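Local coordinates for protein intradiol ring-cleavage Dioxygenase (Tetranychus urticae, PDB 5VG2) that probably cleaves catechol-type aromatic rings between their two hydroxyl-bearing carbons, using a ferric iron centre and molecular oxygen, at residues A[119-124]-A[160-165]; A[137-142]-A[179-184]; A[68-73]-A[91-96]; A[62-67]-A[111-116]. All coordinates share one frame; numbering follows the deposited sequence.

Three of the four contacts meet at the ferric ion: contact 1 supplies His122 and His124, contact 3 Tyr71 and contact 4 Tyr116, and water 2 is a further ligand. The two tyrosine oxygens, Tyr71 OH and Tyr116 OH, stand 3.4 Å apart on the metal. Contacts 3 and 4 lie closest, their centres about 8 Å apart, and the centres of contacts 1 and 4 are about 9 Å apart. The antiparallel sheet ties them together, for instance where His124 N meets Trp63 O at 3.0 Å. Contact 2 lies off the metal but touches contacts 1 and 4, and Gln138 brings its side chain to about 5 Å from the iron.

Contact 1 (A[119-124]-A[160-165]); sequences RTPHIH and SRRMKN. With FE (Fe (III) ion), chain E.
Thr120 OG1 sits between two oxygens of the 160-165 loop, 2.8 Å from Asn165 OD1 and 3.2 Å from Met163 O. The hydroxyl is swung away from the backbone N (chi1 -165°), which carries it out to the loop. This is the flank of the two-histidine, two-tyrosine ferric site of intradiol dioxygenases. His122 NE2 binds the iron at 2.3 Å and His124 NE2 at 2.1 Å; Tyr71, Tyr116 and a water complete the shell. The rotation of the His122 ring is fixed from behind: ND1 donates to Thr120 O at 2.7 Å, almost straight (174°), with the oxygen in the ring plane. Thr120 thus meets the loop with its hydroxyl and orients a metal ligand with its carbonyl. Over one face of His122, toward the rim, lies the Arg119 guanidinium, NH2 3.3 Å above the ring plane; salt bridges to Asp168 and Glu170 hold it. Farther out, Met163 runs alongside the Arg119 backbone. Its CB lies 3.8 Å from Arg119 O, and its sulfur SD comes to 3.8 Å from Arg119 N.

Contact 2 (A[137-142]-A[179-184]); sequences GQIFFD and SIINID
Ile181 holds CG1 opposite its own backbone N (chi1 -170°), a setting that turns CG2 toward Phe141 while CB faces Ile139. Ile139 in turn (chi1 -58°) directs its CG2 branch across the gap, 3.6 Å from Ile181 CB, so that the two isoleucines pass each other at a slant. Phe141 and Ile181 instead lie side by side and point the same way, with Ile181 CG2 3.5 Å from Phe141 CE2. These side chains form a compact apolar cluster beside the backbone link. That link is a single bridge between Phe140 and Ile180, with the bonding pattern of parallel strands: Phe140 N donates to Ser179 O at 3.0 Å, and Ile181 N donates to Phe140 O at 2.9 Å. Phe140 is therefore held through both its N-H and its carbonyl. Its side chain flanks the bridge: Ser179 CB touches the ring edge near the plane, 4.1 Å from Phe140 CD2, and Ile180 CG1 meets Phe140 CB. Ile180 CG2 lies 3.6 Å from Asp142 N. Asp142, the N-cap of helix 143-150, caps a backbone N of that helix with its carboxylate. The contact joins the margins of two sheets. Strand 132-139 is an outer strand of the antiparallel sheet, beside 123-129, whereas 182-183 borders the mixed sheet next to 193-201. Ile139 packs on Ile123 and Tyr125 of the first, Ile181 on Val42 in strand 39-48 of the second, and Phe141 reaches both Leu40 and helix 143-150.

Contact 3 (A[68-73]-A[91-96]); sequences SGIYSG and RRFLRG. With FE (Fe (III) ion), chain E.
Ser72 OG is gripped from two sides: it donates to Phe93 O at 2.7 Å and accepts from Arg95 NE at 2.8 Å. The first bond lies in the carbonyl plane and uses a lone pair of Phe93 O. The second is bent (138°), and the hydroxyl oxygen lies somewhat out of the guanidinium plane. Arg95 approaches side-on, its chain extended from CG to NE, and its NH2 donates to Ser72 O at 2.8 Å in the plane of that carbonyl. Two nitrogens of one arginine thus take the hydroxyl and the carbonyl of one serine, with only a weak extra bond from NE to Ser72 O. A chi1 of 63°, between backbone N and carbonyl carbon, puts the serine OG within reach of both partners. The backbone at Ser72 directs CB toward segment 91-96, where it stands over the middle of the Phe93 ring, 3.5 Å from its centroid and 2° off the normal, a CH-pi contact. At the rim of the same ring, near its plane, lies Ile70 O, and Ile70 CG2 reaches Phe93 CZ at 4.2 Å. Water 3 ties the backbones, accepting from Ser72 N at 2.9 Å and donating to Phe93 O. Phe93 and Leu94 form the corner of a type II beta turn leading into strand 95-99. Outside, Arg95 NH1 donates to Tyr20 O. Ser72 directly follows Tyr71, whose OH binds the iron at 1.9 Å, so the turn grips the loop beside a tyrosine ligand of the two-tyrosine, two-histidine ferric site that marks intradiol dioxygenases.

Contact 4 (A[62-67]-A[111-116]); sequences IWQPDY and LFPGHY. With FE (Fe (III) ion), chain E.
The Tyr116 ring meets Pro65 at its edge: Pro65 CG lies near the ring plane, 4.0 Å from Tyr116 CE1, and the two side chains cross at about a right angle. Iron and water 2 also lie in the plane of this ring, beyond its phenol end, where Tyr116 OH binds the metal at 2.5 Å as one of the two tyrosines of the intradiol dioxygenase ferric site, beside two histidines. A second flat group, the Phe112 ring, carries Pro113 CD over one face, toward the rim. The third is the Gln64 amide, whose NE2 donates to Leu111 O at 2.7 Å, nearly straight (168°). That oxygen lies in the amide plane, yet the donor stands well above the carbonyl plane of Leu111 and does not use a lone pair. Gln64 reaches it with a chain extended beyond CG, after a chi1 of 77° that tucks CG over the backbone. OE1 is taken up by Thr110, which helps fix how the amide is turned. Gln64 NE2 also lies against Pro113 CB at 3.8 Å. Where the loops come together, Gly114 CA makes CH...O contacts to Asp66 O at 3.2 Å and to Tyr67 O at 3.5 Å, while Pro65 CG rests on Gly114 O. Water 4 bridges the backbones, donating to Pro65 O and Phe112 O. Segment 62-67 leaves strand 59-63, between 95-99 and 123-129 in the antiparallel sheet; segment 111-116 leaves strand 105-111 at the margin of the mixed sheet. The Phe112 side chain packs on helix 143-150, and its ring meets that of Phe141 after strand 132-139.

Contact 1 (A[119-124]-A[160-165])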
# COMPACT_ATOMS: atom_id res chain seq x y z
N ARG A 119 -10.70 -9.44 -1.24
CA ARG A 119 -9.68 -8.70 -0.50
C ARG A 119 -10.24 -7.56 0.34
O ARG A 119 -11.15 -6.87 -0.05
CB ARG A 119 -8.60 -8.11 -1.42
CG ARG A 119 -7.77 -9.11 -2.23
CD ARG A 119 -6.85 -10.00 -1.43
NE ARG A 119 -6.34 -9.39 -0.21
CZ ARG A 119 -5.20 -8.70 -0.10
NH1 ARG A 119 -4.85 -8.20 1.07
NH2 ARG A 119 -4.44 -8.47 -1.16
N THR A 120 -9.64 -7.41 1.51
CA THR A 120 -9.84 -6.26 2.37
C THR A 120 -9.13 -5.02 1.79
O THR A 120 -8.16 -5.16 1.04
CB THR A 120 -9.36 -6.59 3.79
OG1 THR A 120 -9.85 -5.63 4.70
CG2 THR A 120 -7.83 -6.65 3.90
N PRO A 121 -9.58 -3.79 2.13
CA PRO A 121 -8.81 -2.65 1.63
C PRO A 121 -7.35 -2.64 2.12
O PRO A 121 -7.07 -2.99 3.22
CB PRO A 121 -9.59 -1.43 2.15
CG PRO A 121 -10.93 -1.96 2.54
CD PRO A 121 -10.68 -3.36 3.00
N HIS A 122 -6.45 -2.26 1.24
CA HIS A 122 -5.02 -2.32 1.48
C HIS A 122 -4.26 -1.48 0.48
O HIS A 122 -4.77 -1.19 -0.58
CB HIS A 122 -4.52 -3.75 1.34
CG HIS A 122 -4.72 -4.34 -0.01
ND1 HIS A 122 -5.90 -4.95 -0.38
CD2 HIS A 122 -3.91 -4.40 -1.10
CE1 HIS A 122 -5.80 -5.38 -1.63
NE2 HIS A 122 -4.60 -5.06 -2.09
N ILE A 123 -3.03 -1.15 0.84
CA ILE A 123 -2.09 -0.52 -0.03
C ILE A 123 -0.85 -1.41 -0.04
O ILE A 123 -0.38 -1.79 1.02
CB ILE A 123 -1.68 0.86 0.49
CG1 ILE A 123 -2.86 1.79 0.47
CG2 ILE A 123 -0.54 1.45 -0.35
CD1 ILE A 123 -2.59 3.12 1.13
N HIS A 124 -0.33 -1.71 -1.22
CA HIS A 124 0.86 -2.49 -1.38
C HIS A 124 2.10 -1.59 -1.32
O HIS A 124 2.09 -0.47 -1.79
CB HIS A 124 0.92 -3.11 -2.76
CG HIS A 124 -0.12 -4.15 -3.02
ND1 HIS A 124 0.06 -5.47 -2.72
CD2 HIS A 124 -1.32 -4.08 -3.63
CE1 HIS A 124 -1.00 -6.16 -3.08
NE2 HIS A 124 -1.85 -5.34 -3.63
N SER A 160 -20.86 -4.02 -3.35
CA SER A 160 -20.30 -5.32 -2.98
C SER A 160 -20.04 -5.46 -1.50
O SER A 160 -19.97 -4.45 -0.79
CB SER A 160 -18.97 -5.46 -3.71
OG SER A 160 -19.23 -5.38 -5.09
N ARG A 161 -19.97 -6.68 -1.00
CA ARG A 161 -19.57 -6.86 0.41
C ARG A 161 -18.10 -6.52 0.61
O ARG A 161 -17.26 -6.96 -0.13
CB ARG A 161 -19.83 -8.29 0.85
CG ARG A 161 -19.84 -8.46 2.36
CD ARG A 161 -20.55 -9.75 2.74
NE ARG A 161 -20.93 -9.77 4.15
CZ ARG A 161 -21.99 -10.42 4.65
NH1 ARG A 161 -22.84 -11.11 3.87
NH2 ARG A 161 -22.22 -10.38 5.98
N ARG A 162 -17.81 -5.69 1.60
CA ARG A 162 -16.44 -5.44 2.00
C ARG A 162 -15.93 -6.61 2.84
O ARG A 162 -16.54 -7.00 3.86
CB ARG A 162 -16.39 -4.16 2.81
CG ARG A 162 -15.05 -3.87 3.46
CD ARG A 162 -15.05 -2.42 3.98
NE ARG A 162 -16.01 -2.19 5.07
CZ ARG A 162 -15.83 -2.51 6.34
NH1 ARG A 162 -14.73 -3.17 6.73
NH2 ARG A 162 -16.80 -2.25 7.23
N MET A 163 -14.83 -7.21 2.39
CA MET A 163 -14.17 -8.25 3.15
C MET A 163 -13.49 -7.55 4.32
O MET A 163 -12.88 -6.50 4.15
CB MET A 163 -13.17 -9.00 2.29
CG MET A 163 -12.39 -10.06 3.04
SD MET A 163 -11.48 -11.23 2.03
CE MET A 163 -12.81 -12.34 1.50
N LYS A 164 -13.65 -8.10 5.51
CA LYS A 164 -12.96 -7.60 6.71
C LYS A 164 -11.56 -8.22 6.87
O LYS A 164 -11.28 -9.30 6.36
CB LYS A 164 -13.80 -7.89 7.94
CG LYS A 164 -15.16 -7.24 7.99
CD LYS A 164 -15.46 -6.81 9.43
CE LYS A 164 -16.92 -6.78 9.84
NZ LYS A 164 -17.81 -6.05 8.90
N ASN A 165 -10.70 -7.55 7.61
CA ASN A 165 -9.32 -8.02 7.78
C ASN A 165 -9.23 -9.48 8.22
O ASN A 165 -8.42 -10.24 7.70
CB ASN A 165 -8.54 -7.14 8.80
CG ASN A 165 -8.27 -5.73 8.29
OD1 ASN A 165 -8.28 -5.43 7.07
ND2 ASN A 165 -8.04 -4.84 9.25
FE FE E . -3.88 -5.74 -4.20
O HOH W 1 -7.74 -3.23 5.55
O HOH W 2 -3.79 -7.73 -3.75

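Contact 2 (A[137-142]-A[179-184])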
# COMPACT_ATOMS: atom_id res chain seq x y z
N GLY A 137 5.40 -5.63 1.39
CA GLY A 137 4.31 -5.69 2.36
C GLY A 137 3.01 -5.09 1.89
O GLY A 137 2.80 -4.78 0.72
N GLN A 138 2.10 -4.97 2.84
CA GLN A 138 0.83 -4.36 2.62
C GLN A 138 0.43 -3.58 3.86
O GLN A 138 0.71 -3.97 4.96
CB GLN A 138 -0.23 -5.40 2.28
CG GLN A 138 0.02 -6.15 0.96
CD GLN A 138 -1.12 -7.09 0.57
OE1 GLN A 138 -2.21 -6.98 1.08
NE2 GLN A 138 -0.86 -8.01 -0.33
N ILE A 139 -0.28 -2.49 3.63
CA ILE A 139 -0.77 -1.63 4.66
C ILE A 139 -2.24 -1.89 4.79
O ILE A 139 -2.94 -1.80 3.82
CB ILE A 139 -0.57 -0.16 4.30
CG1 ILE A 139 0.91 0.10 4.04
CG2 ILE A 139 -1.04 0.77 5.44
CD1 ILE A 139 1.15 1.41 3.31
N PHE A 140 -2.69 -2.20 5.99
CA PHE A 140 -4.10 -2.41 6.27
C PHE A 140 -4.65 -1.28 7.17
O PHE A 140 -3.91 -0.47 7.70
CB PHE A 140 -4.32 -3.76 6.95
CG PHE A 140 -3.83 -4.90 6.15
CD1 PHE A 140 -4.59 -5.42 5.11
CD2 PHE A 140 -2.60 -5.48 6.43
CE1 PHE A 140 -4.13 -6.51 4.36
CE2 PHE A 140 -2.14 -6.54 5.68
CZ PHE A 140 -2.89 -7.06 4.65
N PHE A 141 -5.95 -1.27 7.34
CA PHE A 141 -6.67 -0.24 8.04
C PHE A 141 -7.46 -0.82 9.19
O PHE A 141 -7.88 -1.96 9.16
CB PHE A 141 -7.57 0.50 7.05
CG PHE A 141 -6.78 1.18 5.97
CD1 PHE A 141 -6.43 0.47 4.82
CD2 PHE A 141 -6.30 2.46 6.13
CE1 PHE A 141 -5.62 1.02 3.86
CE2 PHE A 141 -5.51 3.04 5.17
CZ PHE A 141 -5.19 2.32 4.01
N ASP A 142 -7.59 -0.01 10.25
CA ASP A 142 -8.42 -0.35 11.41
C ASP A 142 -9.88 -0.51 10.93
O ASP A 142 -10.32 0.17 9.98
CB ASP A 142 -8.34 0.76 12.48
CG ASP A 142 -9.13 0.43 13.79
OD1 ASP A 142 -9.76 -0.67 13.90
OD2 ASP A 142 -9.14 1.30 14.73
N SER A 179 0.81 -4.55 10.52
CA SER A 179 0.91 -3.62 9.39
C SER A 179 -0.29 -2.69 9.25
O SER A 179 -0.60 -2.23 8.13
CB SER A 179 1.04 -4.41 8.08
OG SER A 179 2.26 -5.01 7.90
N ILE A 180 -0.95 -2.37 10.35
CA ILE A 180 -2.11 -1.50 10.29
C ILE A 180 -1.61 -0.07 10.44
O ILE A 180 -0.91 0.24 11.39
CB ILE A 180 -3.16 -1.89 11.35
CG1 ILE A 180 -3.75 -3.25 11.00
CG2 ILE A 180 -4.27 -0.84 11.44
CD1 ILE A 180 -4.64 -3.82 12.12
N ILE A 181 -1.93 0.79 9.47
CA ILE A 181 -1.60 2.20 9.58
C ILE A 181 -2.39 2.89 10.70
O ILE A 181 -3.56 2.61 10.89
CB ILE A 181 -1.78 2.90 8.21
CG1 ILE A 181 -1.19 4.32 8.26
CG2 ILE A 181 -3.24 2.97 7.77
CD1 ILE A 181 -1.06 4.94 6.90
N ASN A 182 -1.75 3.79 11.45
CA ASN A 182 -2.44 4.58 12.49
C ASN A 182 -2.94 5.90 11.91
O ASN A 182 -2.16 6.76 11.55
CB ASN A 182 -1.50 4.88 13.66
CG ASN A 182 -2.15 5.73 14.77
OD1 ASN A 182 -3.11 5.30 15.43
ND2 ASN A 182 -1.61 6.92 14.99
N ILE A 183 -4.26 6.04 11.82
CA ILE A 183 -4.88 7.26 11.31
C ILE A 183 -5.12 8.20 12.47
O ILE A 183 -5.67 7.80 13.47
CB ILE A 183 -6.22 6.95 10.62
CG1 ILE A 183 -5.98 6.05 9.41
CG2 ILE A 183 -6.92 8.20 10.18
CD1 ILE A 183 -5.19 6.67 8.26
N ASP A 184 -4.71 9.45 12.33
CA ASP A 184 -5.04 10.47 13.30
C ASP A 184 -6.60 10.67 13.31
O ASP A 184 -7.19 10.98 12.27
CB ASP A 184 -4.30 11.76 12.95
CG ASP A 184 -4.51 12.87 13.96
OD1 ASP A 184 -5.23 12.67 14.97
OD2 ASP A 184 -3.96 13.96 13.73

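Contact 3 (A[68-73]-A[91-96])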
# COMPACT_ATOMS: atom_id res chain seq x y z
N SER A 68 -13.25 1.66 -6.96
CA SER A 68 -14.00 0.48 -7.48
C SER A 68 -13.14 -0.79 -7.55
O SER A 68 -13.61 -1.81 -8.01
CB SER A 68 -14.66 0.75 -8.82
OG SER A 68 -13.76 1.38 -9.70
N GLY A 69 -11.93 -0.76 -7.04
CA GLY A 69 -11.08 -1.96 -7.03
C GLY A 69 -10.25 -2.19 -8.30
O GLY A 69 -9.85 -3.31 -8.59
N ILE A 70 -9.95 -1.12 -9.02
CA ILE A 70 -9.20 -1.17 -10.27
C ILE A 70 -7.73 -0.74 -10.11
O ILE A 70 -7.46 0.34 -9.60
CB ILE A 70 -9.88 -0.26 -11.30
CG1 ILE A 70 -11.22 -0.87 -11.70
CG2 ILE A 70 -9.03 -0.12 -12.56
CD1 ILE A 70 -12.16 0.16 -12.31
N TYR A 71 -6.80 -1.56 -10.57
CA TYR A 71 -5.42 -1.19 -10.70
C TYR A 71 -5.08 -0.62 -12.07
O TYR A 71 -5.49 -1.19 -13.09
CB TYR A 71 -4.55 -2.42 -10.49
CG TYR A 71 -4.49 -2.89 -9.06
CD1 TYR A 71 -3.58 -2.33 -8.17
CD2 TYR A 71 -5.36 -3.86 -8.58
CE1 TYR A 71 -3.53 -2.74 -6.85
CE2 TYR A 71 -5.31 -4.27 -7.25
CZ TYR A 71 -4.37 -3.70 -6.39
OH TYR A 71 -4.19 -4.09 -5.08
N SER A 72 -4.30 0.45 -12.07
CA SER A 72 -3.81 1.08 -13.28
C SER A 72 -2.85 0.13 -13.98
O SER A 72 -2.08 -0.58 -13.32
CB SER A 72 -3.07 2.38 -12.92
OG SER A 72 -1.91 2.14 -12.13
N GLY A 73 -2.91 0.08 -15.30
CA GLY A 73 -2.16 -0.92 -16.06
C GLY A 73 -2.94 -2.21 -16.28
O GLY A 73 -2.67 -2.96 -17.24
N ARG A 91 -1.94 3.46 -18.26
CA ARG A 91 -2.23 4.30 -17.08
C ARG A 91 -1.38 3.89 -15.87
O ARG A 91 -1.01 2.73 -15.74
CB ARG A 91 -3.72 4.30 -16.71
CG ARG A 91 -4.61 4.90 -17.77
CD ARG A 91 -4.41 6.39 -18.08
NE ARG A 91 -4.24 7.21 -16.89
CZ ARG A 91 -5.21 7.79 -16.17
NH1 ARG A 91 -4.89 8.50 -15.09
NH2 ARG A 91 -6.49 7.69 -16.51
N ARG A 92 -1.06 4.85 -15.01
CA ARG A 92 -0.27 4.57 -13.81
C ARG A 92 -0.76 5.29 -12.55
O ARG A 92 0.02 5.57 -11.61
CB ARG A 92 1.17 4.93 -14.06
CG ARG A 92 1.82 4.12 -15.19
CD ARG A 92 1.97 2.66 -14.81
NE ARG A 92 2.67 1.94 -15.84
CZ ARG A 92 2.13 1.30 -16.88
NH1 ARG A 92 0.83 1.25 -17.09
NH2 ARG A 92 2.96 0.65 -17.72
N PHE A 93 -2.04 5.58 -12.52
CA PHE A 93 -2.59 6.19 -11.35
C PHE A 93 -2.44 5.29 -10.16
O PHE A 93 -2.39 4.02 -10.25
CB PHE A 93 -4.08 6.58 -11.53
CG PHE A 93 -4.97 5.44 -11.93
CD1 PHE A 93 -5.39 4.51 -10.99
CD2 PHE A 93 -5.40 5.31 -13.25
CE1 PHE A 93 -6.21 3.46 -11.36
CE2 PHE A 93 -6.22 4.28 -13.62
CZ PHE A 93 -6.64 3.35 -12.68
N LEU A 94 -2.32 5.98 -9.02
CA LEU A 94 -2.20 5.38 -7.71
C LEU A 94 -1.01 4.45 -7.61
O LEU A 94 -1.04 3.45 -6.94
CB LEU A 94 -3.51 4.70 -7.30
CG LEU A 94 -4.70 5.64 -7.17
CD1 LEU A 94 -6.03 4.88 -7.14
CD2 LEU A 94 -4.57 6.53 -5.92
N ARG A 95 0.08 4.89 -8.22
CA ARG A 95 1.39 4.28 -8.14
C ARG A 95 2.39 5.40 -7.94
O ARG A 95 2.27 6.46 -8.55
CB ARG A 95 1.72 3.55 -9.43
CG ARG A 95 0.74 2.46 -9.77
CD ARG A 95 1.20 1.73 -11.06
NE ARG A 95 0.26 0.65 -11.30
CZ ARG A 95 0.33 -0.56 -10.77
NH1 ARG A 95 1.35 -0.94 -10.00
NH2 ARG A 95 -0.62 -1.42 -11.05
N GLY A 96 3.40 5.17 -7.11
CA GLY A 96 4.49 6.13 -6.99
C GLY A 96 5.64 5.58 -6.17
O GLY A 96 5.54 4.51 -5.57
FE FE E . -3.88 -5.74 -4.20
O HOH W 3 -3.52 1.47 -9.48
O HOH W 2 -3.79 -7.73 -3.75

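Contact 4 (A[62-67]-A[111-116])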
# COMPACT_ATOMS: atom_id res chain seq x y z
N ILE A 62 4.72 2.32 -3.84
CA ILE A 62 3.39 1.89 -3.44
C ILE A 62 2.48 1.83 -4.61
O ILE A 62 2.68 2.56 -5.57
CB ILE A 62 2.78 2.77 -2.32
CG1 ILE A 62 2.45 4.15 -2.79
CG2 ILE A 62 3.71 2.87 -1.12
CD1 ILE A 62 1.59 4.86 -1.75
N TRP A 63 1.50 0.93 -4.52
CA TRP A 63 0.44 0.81 -5.52
C TRP A 63 -0.78 0.35 -4.83
O TRP A 63 -0.69 -0.28 -3.81
CB TRP A 63 0.83 -0.09 -6.72
CG TRP A 63 1.03 -1.53 -6.46
CD1 TRP A 63 0.25 -2.57 -6.89
CD2 TRP A 63 2.14 -2.13 -5.80
NE1 TRP A 63 0.78 -3.77 -6.49
CE2 TRP A 63 1.94 -3.52 -5.81
CE3 TRP A 63 3.27 -1.62 -5.17
CZ2 TRP A 63 2.82 -4.41 -5.20
CZ3 TRP A 63 4.18 -2.53 -4.57
CH2 TRP A 63 3.94 -3.88 -4.59
N GLN A 64 -1.94 0.71 -5.38
CA GLN A 64 -3.19 0.42 -4.75
C GLN A 64 -4.31 0.57 -5.77
O GLN A 64 -4.15 1.32 -6.71
CB GLN A 64 -3.42 1.40 -3.57
CG GLN A 64 -3.86 2.79 -4.00
CD GLN A 64 -3.98 3.79 -2.85
OE1 GLN A 64 -2.97 4.21 -2.25
NE2 GLN A 64 -5.22 4.25 -2.60
N PRO A 65 -5.44 -0.09 -5.55
CA PRO A 65 -6.58 0.01 -6.46
C PRO A 65 -7.37 1.26 -6.21
O PRO A 65 -7.33 1.84 -5.13
CB PRO A 65 -7.42 -1.20 -6.09
CG PRO A 65 -7.14 -1.41 -4.64
CD PRO A 65 -5.70 -1.03 -4.45
N ASP A 66 -8.15 1.67 -7.20
CA ASP A 66 -9.01 2.83 -7.00
C ASP A 66 -10.28 2.49 -6.19
O ASP A 66 -10.41 1.36 -5.69
CB ASP A 66 -9.27 3.50 -8.34
CG ASP A 66 -10.44 2.88 -9.13
OD1 ASP A 66 -10.85 1.73 -8.85
OD2 ASP A 66 -11.02 3.60 -10.02
N TYR A 67 -11.21 3.43 -6.06
CA TYR A 67 -12.43 3.18 -5.23
C TYR A 67 -13.22 1.95 -5.67
O TYR A 67 -13.76 1.26 -4.83
CB TYR A 67 -13.32 4.45 -5.09
CG TYR A 67 -14.21 4.70 -6.27
CD1 TYR A 67 -15.45 4.07 -6.36
CD2 TYR A 67 -13.80 5.51 -7.33
CE1 TYR A 67 -16.24 4.26 -7.48
CE2 TYR A 67 -14.62 5.70 -8.44
CZ TYR A 67 -15.81 5.07 -8.51
OH TYR A 67 -16.64 5.23 -9.61
N LEU A 111 -5.23 8.27 -1.93
CA LEU A 111 -6.65 8.17 -1.59
C LEU A 111 -6.81 6.93 -0.77
O LEU A 111 -5.94 6.08 -0.74
CB LEU A 111 -7.52 8.04 -2.82
CG LEU A 111 -7.52 9.20 -3.81
CD1 LEU A 111 -8.27 8.85 -5.07
CD2 LEU A 111 -8.04 10.49 -3.20
N PHE A 112 -7.90 6.85 -0.03
CA PHE A 112 -8.21 5.63 0.67
C PHE A 112 -8.49 4.55 -0.37
O PHE A 112 -9.28 4.79 -1.25
CB PHE A 112 -9.39 5.85 1.59
CG PHE A 112 -9.58 4.75 2.57
CD1 PHE A 112 -10.30 3.61 2.20
CD2 PHE A 112 -8.99 4.80 3.84
CE1 PHE A 112 -10.49 2.57 3.10
CE2 PHE A 112 -9.15 3.75 4.74
CZ PHE A 112 -9.90 2.63 4.37
N PRO A 113 -7.87 3.36 -0.26
CA PRO A 113 -8.06 2.34 -1.31
C PRO A 113 -9.43 1.71 -1.32
O PRO A 113 -10.11 1.67 -0.29
CB PRO A 113 -7.03 1.28 -0.96
CG PRO A 113 -6.93 1.38 0.51
CD PRO A 113 -7.10 2.82 0.87
N GLY A 114 -9.83 1.26 -2.51
CA GLY A 114 -11.06 0.48 -2.70
C GLY A 114 -10.79 -0.94 -2.31
O GLY A 114 -9.66 -1.34 -2.16
N HIS A 115 -11.87 -1.69 -2.11
CA HIS A 115 -11.77 -3.12 -1.99
C HIS A 115 -12.21 -3.76 -3.30
O HIS A 115 -12.91 -3.16 -4.07
CB HIS A 115 -12.60 -3.62 -0.82
CG HIS A 115 -14.07 -3.33 -0.92
ND1 HIS A 115 -14.65 -2.27 -0.26
CD2 HIS A 115 -15.09 -4.01 -1.49
CE1 HIS A 115 -15.96 -2.27 -0.47
NE2 HIS A 115 -16.25 -3.32 -1.20
N TYR A 116 -11.77 -4.97 -3.53
CA TYR A 116 -12.29 -5.75 -4.61
C TYR A 116 -12.64 -7.14 -4.10
O TYR A 116 -12.26 -7.49 -2.99
CB TYR A 116 -11.32 -5.78 -5.77
CG TYR A 116 -9.90 -6.10 -5.44
CD1 TYR A 116 -9.04 -5.12 -5.03
CD2 TYR A 116 -9.43 -7.39 -5.58
CE1 TYR A 116 -7.69 -5.41 -4.78
CE2 TYR A 116 -8.12 -7.70 -5.33
CZ TYR A 116 -7.24 -6.70 -4.93
OH TYR A 116 -5.97 -7.01 -4.67
FE FE E . -3.88 -5.74 -4.20
O HOH W 4 -8.39 4.55 -3.93
O HOH W 2 -3.79 -7.73 -3.75